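Local coordinates for periplasmic binding protein (PDB 4PAG), which probably captures a solute in the periplasm and hands it to an ABC transporter, as iron-siderophore and vitamin B12 binding proteins do, at residues G72-H75 against I79-L82; D123-P128 against T153-L158; F266-R271 against R277-H282. All coordinates share one frame; numbering follows the deposited sequence.

Interaction 1 of 3, residues G72-H75 against I79-L82; sequences GGWH and IPNL
P80 lays its ring over one face of the W74 indole, and this is the tight part of the contact. P80 CG lies 3.7 Å from the centroid of the five-membered ring of W74 and 26° off its normal, a CH-pi contact offset toward the rim of the indole. Proline suits the place, because its CH groups are somewhat polarised and the ring is too rigid to swing off the face. W74 has CG beside its backbone N (chi1 -66°), which brings the indole over P80 while NE1 hydrogen-bonds to D108 of helix 99-112. Beyond the proline, L82 CD2 meets W74 CZ2 at 3.8 Å, approaching obliquely.

Beside this packing the backbones run close, and G72 makes that possible. It has a positive phi, and a CB on it would collide with I79 O; as a glycine, G72 brings its CA within 3.4 Å of I79 O. A side chain on G73 would instead be crowded by H75 within its own segment. The one bond between the backbones is weak, G73 N to I79 O at 3.3 Å. On the looser side, the side chain of I79 points away from the glycines and is exposed.

The two segments are the arms of a loop leading into helix 82-88, for which N81 is the N-cap. With so little hydrogen bonding between them, the arms probably depend mainly on apolar and CH-pi packing.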
loop_
_atom_site.group_PDB
_atom_site.type_symbol
_atom_site.label_atom_id
_atom_site.label_comp_id
_atom_site.label_asym_id
_atom_site.label_seq_id
_atom_site.Cartn_x
_atom_site.Cartn_y
_atom_site.Cartn_z
ATOM N N GLY A 72 17.996 1.207 -2.416
ATOM C CA GLY A 72 17.308 2.449 -2.731
ATOM C C GLY A 72 16.214 2.241 -3.759
ATOM O O GLY A 72 15.892 1.111 -4.123
ATOM N N GLY A 73 15.641 3.335 -4.231
ATOM C CA GLY A 73 14.531 3.265 -5.161
ATOM C C GLY A 73 14.027 4.635 -5.558
ATOM O O GLY A 73 14.505 5.660 -5.049
ATOM N N TRP A 74 13.058 4.640 -6.474
ATOM C CA TRP A 74 12.437 5.862 -6.963
ATOM C C TRP A 74 11.102 6.035 -6.258
ATOM O O TRP A 74 10.089 5.486 -6.697
ATOM C CB TRP A 74 12.204 5.779 -8.469
ATOM C CG TRP A 74 13.442 5.734 -9.318
ATOM C CD1 TRP A 74 14.096 6.798 -9.864
ATOM C CD2 TRP A 74 14.144 4.566 -9.753
ATOM N NE1 TRP A 74 15.168 6.364 -10.614
ATOM C CE2 TRP A 74 15.220 4.998 -10.560
ATOM C CE3 TRP A 74 13.975 3.198 -9.535
ATOM C CZ2 TRP A 74 16.126 4.105 -11.149
ATOM C CZ3 TRP A 74 14.875 2.308 -10.122
ATOM C CH2 TRP A 74 15.938 2.770 -10.920
ATOM N N HIS A 75 11.114 6.777 -5.154
ATOM C CA HIS A 75 9.911 7.045 -4.361
ATOM C C HIS A 75 10.238 8.082 -3.277
ATOM O O HIS A 75 11.407 8.415 -3.052
ATOM C CB HIS A 75 9.351 5.753 -3.737
ATOM C CG HIS A 75 10.345 5.022 -2.904
ATOM N ND1 HIS A 75 10.255 4.945 -1.531
ATOM C CD2 HIS A 75 11.481 4.370 -3.246
ATOM C CE1 HIS A 75 11.284 4.261 -1.066
ATOM N NE2 HIS A 75 12.046 3.907 -2.086
ATOM N N ILE A 79 16.261 7.641 -3.059
ATOM C CA ILE A 79 16.919 7.763 -4.365
ATOM C C ILE A 79 17.548 6.392 -4.670
ATOM O O ILE A 79 17.909 5.673 -3.741
ATOM C CB ILE A 79 17.989 8.886 -4.322
ATOM C CG1 ILE A 79 18.580 9.137 -5.713
ATOM C CG2 ILE A 79 19.081 8.566 -3.299
ATOM C CD1 ILE A 79 19.471 10.359 -5.803
ATOM N N PRO A 80 17.649 5.999 -5.956
ATOM C CA PRO A 80 18.228 4.678 -6.239
ATOM C C PRO A 80 19.753 4.621 -6.137
ATOM O O PRO A 80 20.429 5.598 -6.448
ATOM C CB PRO A 80 17.801 4.418 -7.686
ATOM C CG PRO A 80 17.703 5.780 -8.272
ATOM C CD PRO A 80 17.105 6.616 -7.180
ATOM N N ASN A 81 20.276 3.475 -5.709
ATOM C CA ASN A 81 21.712 3.199 -5.791
ATOM C C ASN A 81 22.017 2.578 -7.156
ATOM O O ASN A 81 22.091 1.356 -7.294
ATOM C CB ASN A 81 22.144 2.263 -4.657
ATOM C CG ASN A 81 23.649 2.136 -4.536
ATOM O OD1 ASN A 81 24.400 2.434 -5.470
ATOM N ND2 ASN A 81 24.100 1.671 -3.382
ATOM N N LEU A 82 22.186 3.434 -8.159
ATOM C CA LEU A 82 22.325 2.992 -9.553
ATOM C C LEU A 82 23.516 2.049 -9.784
ATOM O O LEU A 82 23.384 1.036 -10.481
ATOM C CB LEU A 82 22.391 4.211 -10.487
ATOM C CG LEU A 82 21.128 5.096 -10.508
ATOM C CD1 LEU A 82 21.259 6.279 -11.462
ATOM C CD2 LEU A 82 19.891 4.287 -10.865
#

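Interaction 2 of 3, residues D123-P128 against T153-L158; sequences DSQNYP and TYLDEL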
loop_
_atom_site.group_PDB
_atom_site.type_symbol
_atom_site.label_atom_id
_atom_site.label_comp_id
_atom_site.label_asym_id
_atom_site.label_seq_id
_atom_site.Cartn_x
_atom_site.Cartn_y
_atom_site.Cartn_z
ATOM N N ASP A 123 -4.850 2.756 -9.079
ATOM C CA ASP A 123 -6.203 2.272 -8.843
ATOM C C ASP A 123 -6.073 0.860 -8.299
ATOM O O ASP A 123 -5.569 -0.021 -8.986
ATOM C CB ASP A 123 -7.008 2.274 -10.149
ATOM C CG ASP A 123 -8.499 1.983 -9.942
ATOM O OD1 ASP A 123 -8.910 1.444 -8.877
ATOM O OD2 ASP A 123 -9.270 2.295 -10.878
ATOM N N SER A 124 -6.529 0.643 -7.065
ATOM C CA SER A 124 -6.395 -0.666 -6.431
ATOM C C SER A 124 -7.159 -1.775 -7.175
ATOM O O SER A 124 -6.817 -2.957 -7.050
ATOM C CB SER A 124 -6.812 -0.605 -4.952
ATOM O OG SER A 124 -5.910 0.191 -4.180
ATOM N N GLN A 125 -8.176 -1.399 -7.946
ATOM C CA GLN A 125 -8.903 -2.359 -8.771
ATOM C C GLN A 125 -7.987 -3.015 -9.817
ATOM O O GLN A 125 -8.316 -4.073 -10.343
ATOM C CB GLN A 125 -10.110 -1.693 -9.447
ATOM C CG GLN A 125 -11.021 -0.916 -8.498
ATOM C CD GLN A 125 -12.115 -1.762 -7.867
ATOM O OE1 GLN A 125 -12.979 -1.248 -7.162
ATOM N NE2 GLN A 125 -12.106 -3.052 -8.147
ATOM N N ASN A 126 -6.837 -2.397 -10.100
ATOM C CA ASN A 126 -5.840 -2.979 -11.017
ATOM C C ASN A 126 -4.998 -4.129 -10.436
ATOM O O ASN A 126 -4.286 -4.796 -11.185
ATOM C CB ASN A 126 -4.863 -1.912 -11.529
ATOM C CG ASN A 126 -5.519 -0.879 -12.418
ATOM O OD1 ASN A 126 -6.674 -1.011 -12.823
ATOM N ND2 ASN A 126 -4.772 0.166 -12.728
ATOM N N TYR A 127 -5.050 -4.369 -9.125
ATOM C CA TYR A 127 -4.159 -5.386 -8.542
ATOM C C TYR A 127 -4.280 -6.797 -9.151
ATOM O O TYR A 127 -3.261 -7.432 -9.401
ATOM C CB TYR A 127 -4.235 -5.409 -7.006
ATOM C CG TYR A 127 -3.360 -4.327 -6.392
ATOM C CD1 TYR A 127 -1.978 -4.342 -6.570
ATOM C CD2 TYR A 127 -3.911 -3.277 -5.674
ATOM C CE1 TYR A 127 -1.172 -3.344 -6.039
ATOM C CE2 TYR A 127 -3.113 -2.279 -5.137
ATOM C CZ TYR A 127 -1.745 -2.311 -5.325
ATOM O OH TYR A 127 -0.956 -1.308 -4.787
ATOM N N PRO A 128 -5.502 -7.281 -9.425
ATOM C CA PRO A 128 -5.578 -8.619 -10.023
ATOM C C PRO A 128 -4.809 -8.743 -11.345
ATOM O O PRO A 128 -4.002 -9.661 -11.504
ATOM C CB PRO A 128 -7.080 -8.835 -10.221
ATOM C CG PRO A 128 -7.725 -7.965 -9.181
ATOM C CD PRO A 128 -6.840 -6.751 -9.101
ATOM N N THR A 153 -11.945 -10.942 -5.824
ATOM C CA THR A 153 -13.116 -11.168 -4.977
ATOM C C THR A 153 -13.287 -10.071 -3.935
ATOM O O THR A 153 -14.373 -9.511 -3.794
ATOM C CB THR A 153 -13.017 -12.526 -4.267
ATOM O OG1 THR A 153 -12.986 -13.551 -5.258
ATOM C CG2 THR A 153 -14.202 -12.761 -3.327
ATOM N N TYR A 154 -12.217 -9.761 -3.212
ATOM C CA TYR A 154 -12.284 -8.738 -2.161
ATOM C C TYR A 154 -12.637 -7.375 -2.746
ATOM O O TYR A 154 -13.473 -6.648 -2.196
ATOM C CB TYR A 154 -10.962 -8.656 -1.398
ATOM C CG TYR A 154 -10.779 -9.687 -0.317
ATOM C CD1 TYR A 154 -11.275 -10.982 -0.450
ATOM C CD2 TYR A 154 -10.080 -9.374 0.837
ATOM C CE1 TYR A 154 -11.084 -11.926 0.549
ATOM C CE2 TYR A 154 -9.883 -10.306 1.835
ATOM C CZ TYR A 154 -10.384 -11.578 1.691
ATOM O OH TYR A 154 -10.180 -12.492 2.695
ATOM N N LEU A 155 -12.013 -7.038 -3.866
ATOM C CA LEU A 155 -12.267 -5.760 -4.526
ATOM C C LEU A 155 -13.705 -5.642 -5.054
ATOM O O LEU A 155 -14.334 -4.582 -4.928
ATOM C CB LEU A 155 -11.255 -5.543 -5.652
ATOM C CG LEU A 155 -9.826 -5.281 -5.164
ATOM C CD1 LEU A 155 -8.821 -5.554 -6.276
ATOM C CD2 LEU A 155 -9.664 -3.861 -4.626
ATOM N N ASP A 156 -14.226 -6.726 -5.628
ATOM C CA ASP A 156 -15.611 -6.750 -6.126
ATOM C C ASP A 156 -16.620 -6.630 -4.984
ATOM O O ASP A 156 -17.605 -5.907 -5.098
ATOM C CB ASP A 156 -15.880 -8.033 -6.923
ATOM C CG ASP A 156 -15.160 -8.060 -8.268
ATOM O OD1 ASP A 156 -14.605 -7.018 -8.687
ATOM O OD2 ASP A 156 -15.150 -9.135 -8.914
ATOM N N GLU A 157 -16.376 -7.341 -3.888
ATOM C CA GLU A 157 -17.236 -7.252 -2.707
ATOM C C GLU A 157 -17.304 -5.832 -2.172
ATOM O O GLU A 157 -18.373 -5.345 -1.813
ATOM C CB GLU A 157 -16.724 -8.155 -1.587
ATOM C CG GLU A 157 -16.954 -9.632 -1.810
ATOM C CD GLU A 157 -16.216 -10.483 -0.798
ATOM O OE1 GLU A 157 -15.291 -9.962 -0.127
ATOM O OE2 GLU A 157 -16.566 -11.673 -0.668
ATOM N N LEU A 158 -16.146 -5.189 -2.087
ATOM C CA LEU A 158 -16.075 -3.827 -1.582
ATOM C C LEU A 158 -16.784 -2.851 -2.513
ATOM O O LEU A 158 -17.518 -1.979 -2.047
ATOM C CB LEU A 158 -14.623 -3.387 -1.364
ATOM C CG LEU A 158 -14.451 -2.011 -0.703
ATOM C CD1 LEU A 158 -15.061 -1.983 0.693
ATOM C CD2 LEU A 158 -12.975 -1.658 -0.654
HETATM O O HOH W 1 -13.219 -2.005 -4.640
#
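L155 reaches out from helix 141-163 toward the turn that leads into helix 127-138, so the contact lies within an alpha-helical hairpin, near the start of its first helix and well along its second. The leucine carries nearly all of it. With CG beside the backbone N (chi1 -70°), its two methyls are carried up to the opposing turn. L155 CD1 sits 3.4 Å from S124 O and 3.7 Å from P128 CD; L155 CD2 also lies by S124 O, at 3.8 Å, but does not reach the proline. Leucine fits here because its forked end spreads over the turn.

P128 and L155 cross obliquely, the proline meeting L155 CD1 with its CD and CG. Proline is well suited to the first turn of a helix, where its missing N-H costs no backbone bond. Q125 is placed differently: its chain bends at chi2 (-88°) and slides past L155 in the opposite direction, and in one of its two modelled conformers Q125 NE2 lies 3.6 Å from L155 CB. Cutting L155 back to an alanine is likely to open a gap between helix 141-163 and the turn, facing S124 O and P128 CD, and to cost the packing made on L197 of helix 193-197.

The turn has a brace of its own. D123 OD1 accepts from Q125 N at 3.1 Å, an Asx turn in which the donor stands above the carboxylate plane, and Y127 N bonds to S124 O. S124 OG is held by E193, outside the hairpin.

What polar linkage there is runs, in that same conformer of Q125, through one water, which donates to Q125 OE1 at 2.6 Å and to L155 O at 2.8 Å.

Interaction 3 of 3, residues F266-R271 against R277-H282; sequences FNWTDR and RILGAH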
loop_
_atom_site.group_PDB
_atom_site.type_symbol
_atom_site.label_atom_id
_atom_site.label_comp_id
_atom_site.label_asym_id
_atom_site.label_seq_id
_atom_site.Cartn_x
_atom_site.Cartn_y
_atom_site.Cartn_z
ATOM N N PHE A 266 3.579 -5.147 6.582
ATOM C CA PHE A 266 3.524 -4.027 5.660
ATOM C C PHE A 266 2.311 -3.177 6.038
ATOM O O PHE A 266 1.285 -3.703 6.477
ATOM C CB PHE A 266 3.324 -4.494 4.215
ATOM C CG PHE A 266 4.362 -5.448 3.690
ATOM C CD1 PHE A 266 5.696 -5.403 4.103
ATOM C CD2 PHE A 266 4.007 -6.358 2.695
ATOM C CE1 PHE A 266 6.635 -6.280 3.563
ATOM C CE2 PHE A 266 4.942 -7.226 2.150
ATOM C CZ PHE A 266 6.259 -7.184 2.582
ATOM N N ASN A 267 2.414 -1.872 5.831
ATOM C CA ASN A 267 1.315 -0.953 6.146
ATOM C C ASN A 267 0.054 -1.292 5.349
ATOM O O ASN A 267 0.120 -1.549 4.138
ATOM C CB ASN A 267 1.758 0.469 5.848
ATOM C CG ASN A 267 0.905 1.512 6.541
ATOM O OD1 ASN A 267 -0.247 1.770 6.148
ATOM N ND2 ASN A 267 1.470 2.141 7.563
ATOM N N TRP A 268 -1.094 -1.296 6.030
ATOM C CA TRP A 268 -2.357 -1.668 5.407
ATOM C C TRP A 268 -2.905 -0.626 4.426
ATOM O O TRP A 268 -3.730 -0.978 3.592
ATOM C CB TRP A 268 -3.434 -1.987 6.465
ATOM C CG TRP A 268 -3.271 -3.322 7.135
ATOM C CD1 TRP A 268 -2.137 -4.086 7.190
ATOM C CD2 TRP A 268 -4.267 -4.036 7.873
ATOM N NE1 TRP A 268 -2.375 -5.232 7.894
ATOM C CE2 TRP A 268 -3.671 -5.226 8.331
ATOM C CE3 TRP A 268 -5.608 -3.785 8.190
ATOM C CZ2 TRP A 268 -4.372 -6.171 9.086
ATOM C CZ3 TRP A 268 -6.295 -4.724 8.941
ATOM C CH2 TRP A 268 -5.675 -5.894 9.380
ATOM N N THR A 269 -2.470 0.633 4.508
ATOM C CA THR A 269 -3.068 1.684 3.653
ATOM C C THR A 269 -2.124 2.623 2.889
ATOM O O THR A 269 -2.537 3.189 1.876
ATOM C CB THR A 269 -4.100 2.545 4.432
ATOM O OG1 THR A 269 -3.430 3.462 5.306
ATOM C CG2 THR A 269 -5.035 1.671 5.243
ATOM N N ASP A 270 -0.876 2.780 3.332
ATOM C CA ASP A 270 -0.001 3.834 2.798
ATOM C C ASP A 270 1.449 3.667 3.293
ATOM O O ASP A 270 1.696 2.944 4.253
ATOM C CB ASP A 270 -0.557 5.190 3.253
ATOM C CG ASP A 270 0.035 6.366 2.508
ATOM O OD1 ASP A 270 0.610 6.177 1.413
ATOM O OD2 ASP A 270 -0.097 7.501 3.020
ATOM N N ARG A 271 2.407 4.316 2.628
ATOM C CA ARG A 271 3.784 4.385 3.118
ATOM C C ARG A 271 4.398 2.982 3.251
ATOM O O ARG A 271 4.973 2.647 4.281
ATOM C CB ARG A 271 3.846 5.130 4.474
ATOM C CG ARG A 271 3.060 6.428 4.541
ATOM C CD ARG A 271 3.535 7.478 3.539
ATOM N NE ARG A 271 2.582 8.581 3.430
ATOM C CZ ARG A 271 2.795 9.719 2.765
ATOM N NH1 ARG A 271 3.951 9.955 2.155
ATOM N NH2 ARG A 271 1.843 10.639 2.719
ATOM N N ARG A 277 -3.717 -2.980 0.409
ATOM C CA ARG A 277 -4.996 -2.256 0.322
ATOM C C ARG A 277 -6.193 -3.143 -0.005
ATOM O O ARG A 277 -7.335 -2.800 0.329
ATOM C CB ARG A 277 -4.897 -1.125 -0.693
ATOM C CG ARG A 277 -4.015 0.009 -0.215
ATOM C CD ARG A 277 -3.588 0.947 -1.334
ATOM N NE ARG A 277 -3.021 2.144 -0.736
ATOM C CZ ARG A 277 -2.744 3.279 -1.365
ATOM N NH1 ARG A 277 -2.942 3.412 -2.677
ATOM N NH2 ARG A 277 -2.251 4.298 -0.660
ATOM N N ILE A 278 -5.933 -4.277 -0.655
ATOM C CA ILE A 278 -6.950 -5.305 -0.853
ATOM C C ILE A 278 -7.663 -5.624 0.473
ATOM O O ILE A 278 -8.886 -5.759 0.510
ATOM C CB ILE A 278 -6.311 -6.573 -1.450
ATOM C CG1 ILE A 278 -5.900 -6.295 -2.898
ATOM C CG2 ILE A 278 -7.265 -7.757 -1.391
ATOM C CD1 ILE A 278 -4.780 -7.190 -3.394
ATOM N N LEU A 279 -6.885 -5.726 1.548
ATOM C CA LEU A 279 -7.420 -5.940 2.890
ATOM C C LEU A 279 -7.668 -4.615 3.606
ATOM O O LEU A 279 -8.695 -4.441 4.271
ATOM C CB LEU A 279 -6.448 -6.786 3.708
ATOM C CG LEU A 279 -6.800 -7.030 5.173
ATOM C CD1 LEU A 279 -8.045 -7.884 5.280
ATOM C CD2 LEU A 279 -5.632 -7.695 5.884
ATOM N N GLY A 280 -6.721 -3.690 3.483
ATOM C CA GLY A 280 -6.799 -2.412 4.181
ATOM C C GLY A 280 -8.041 -1.604 3.881
ATOM O O GLY A 280 -8.583 -0.948 4.766
ATOM N N ALA A 281 -8.498 -1.630 2.629
ATOM C CA ALA A 281 -9.720 -0.905 2.264
ATOM C C ALA A 281 -10.953 -1.528 2.924
ATOM O O ALA A 281 -11.888 -0.817 3.293
ATOM C CB ALA A 281 -9.882 -0.848 0.760
ATOM N N HIS A 282 -10.947 -2.846 3.095
ATOM C CA HIS A 282 -12.010 -3.510 3.862
ATOM C C HIS A 282 -11.978 -3.097 5.329
ATOM O O HIS A 282 -13.023 -2.792 5.927
ATOM C CB HIS A 282 -11.932 -5.031 3.742
ATOM C CG HIS A 282 -12.638 -5.568 2.543
ATOM N ND1 HIS A 282 -13.994 -5.804 2.527
ATOM C CD2 HIS A 282 -12.183 -5.896 1.312
ATOM C CE1 HIS A 282 -14.345 -6.262 1.340
ATOM N NE2 HIS A 282 -13.263 -6.325 0.584
#
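R277 grips the carbonyl oxygen of T269 side-on with two nitrogens, NH2 at 2.8 Å from T269 O and NE at 2.9 Å from the same atom. The oxygen lies 7° out of the guanidinium plane. NH2 comes in the carbonyl plane, whereas NE stands above it. A chain extended from CG to NE carries the group from the helix to the loop, a span for which arginine is long enough, and NH2 also bonds to F190 O. D270 OD1 is 4.0 Å from R277 NH2, too far for a salt bridge, though its charge would probably still favour the cation; that oxygen also bonds to H191.

The loop is folded by N267, whose OD1 takes T269 N on a lone pair at 3.0 Å and D270 N from above the carbonyl plane, an Asx turn and an Asx motif on one oxygen.

Packing follows on the helix side. L279 CD2 sits over one face of the W268 indole, 3.9 Å from the centroid of the six-membered ring, in a CH-pi contact, while W268 NE1 bonds to Y305. G280 must be small, since a CB would run into W268 O; instead its CA comes within 3.4 Å of that oxygen in a CA-H...O contact. W268 O is buried and has no conventional hydrogen-bond partner.

The W268 side chain lies about 8 Å from the bound histidine. Loop 266-271 therefore lies close to the ligand pocket of this periplasmic binding protein fold, tied to the start of helix 277-288.

Along the chain the three contacts come one after another, none nested in or crossing another. Interaction 1 closes the shortest loop, three residues between its arms, just ahead of helix 82-88. Interaction 2 then has 24 residues between its segments, nearly all of them in helices 127-138 and 141-163. Interaction 3, much later, folds the loop after strand 258-260 back on helix 277-288. Interactions 2 and 3 meet directly: Y154 O and H282 NE2 are 2.8 Å apart, probably hydrogen-bonded, and L158 packs on A281, joining the hairpin to helix 277-288. Interaction 1 stands apart, its centre about 29 Å from that of interaction 2, across the chain's centre.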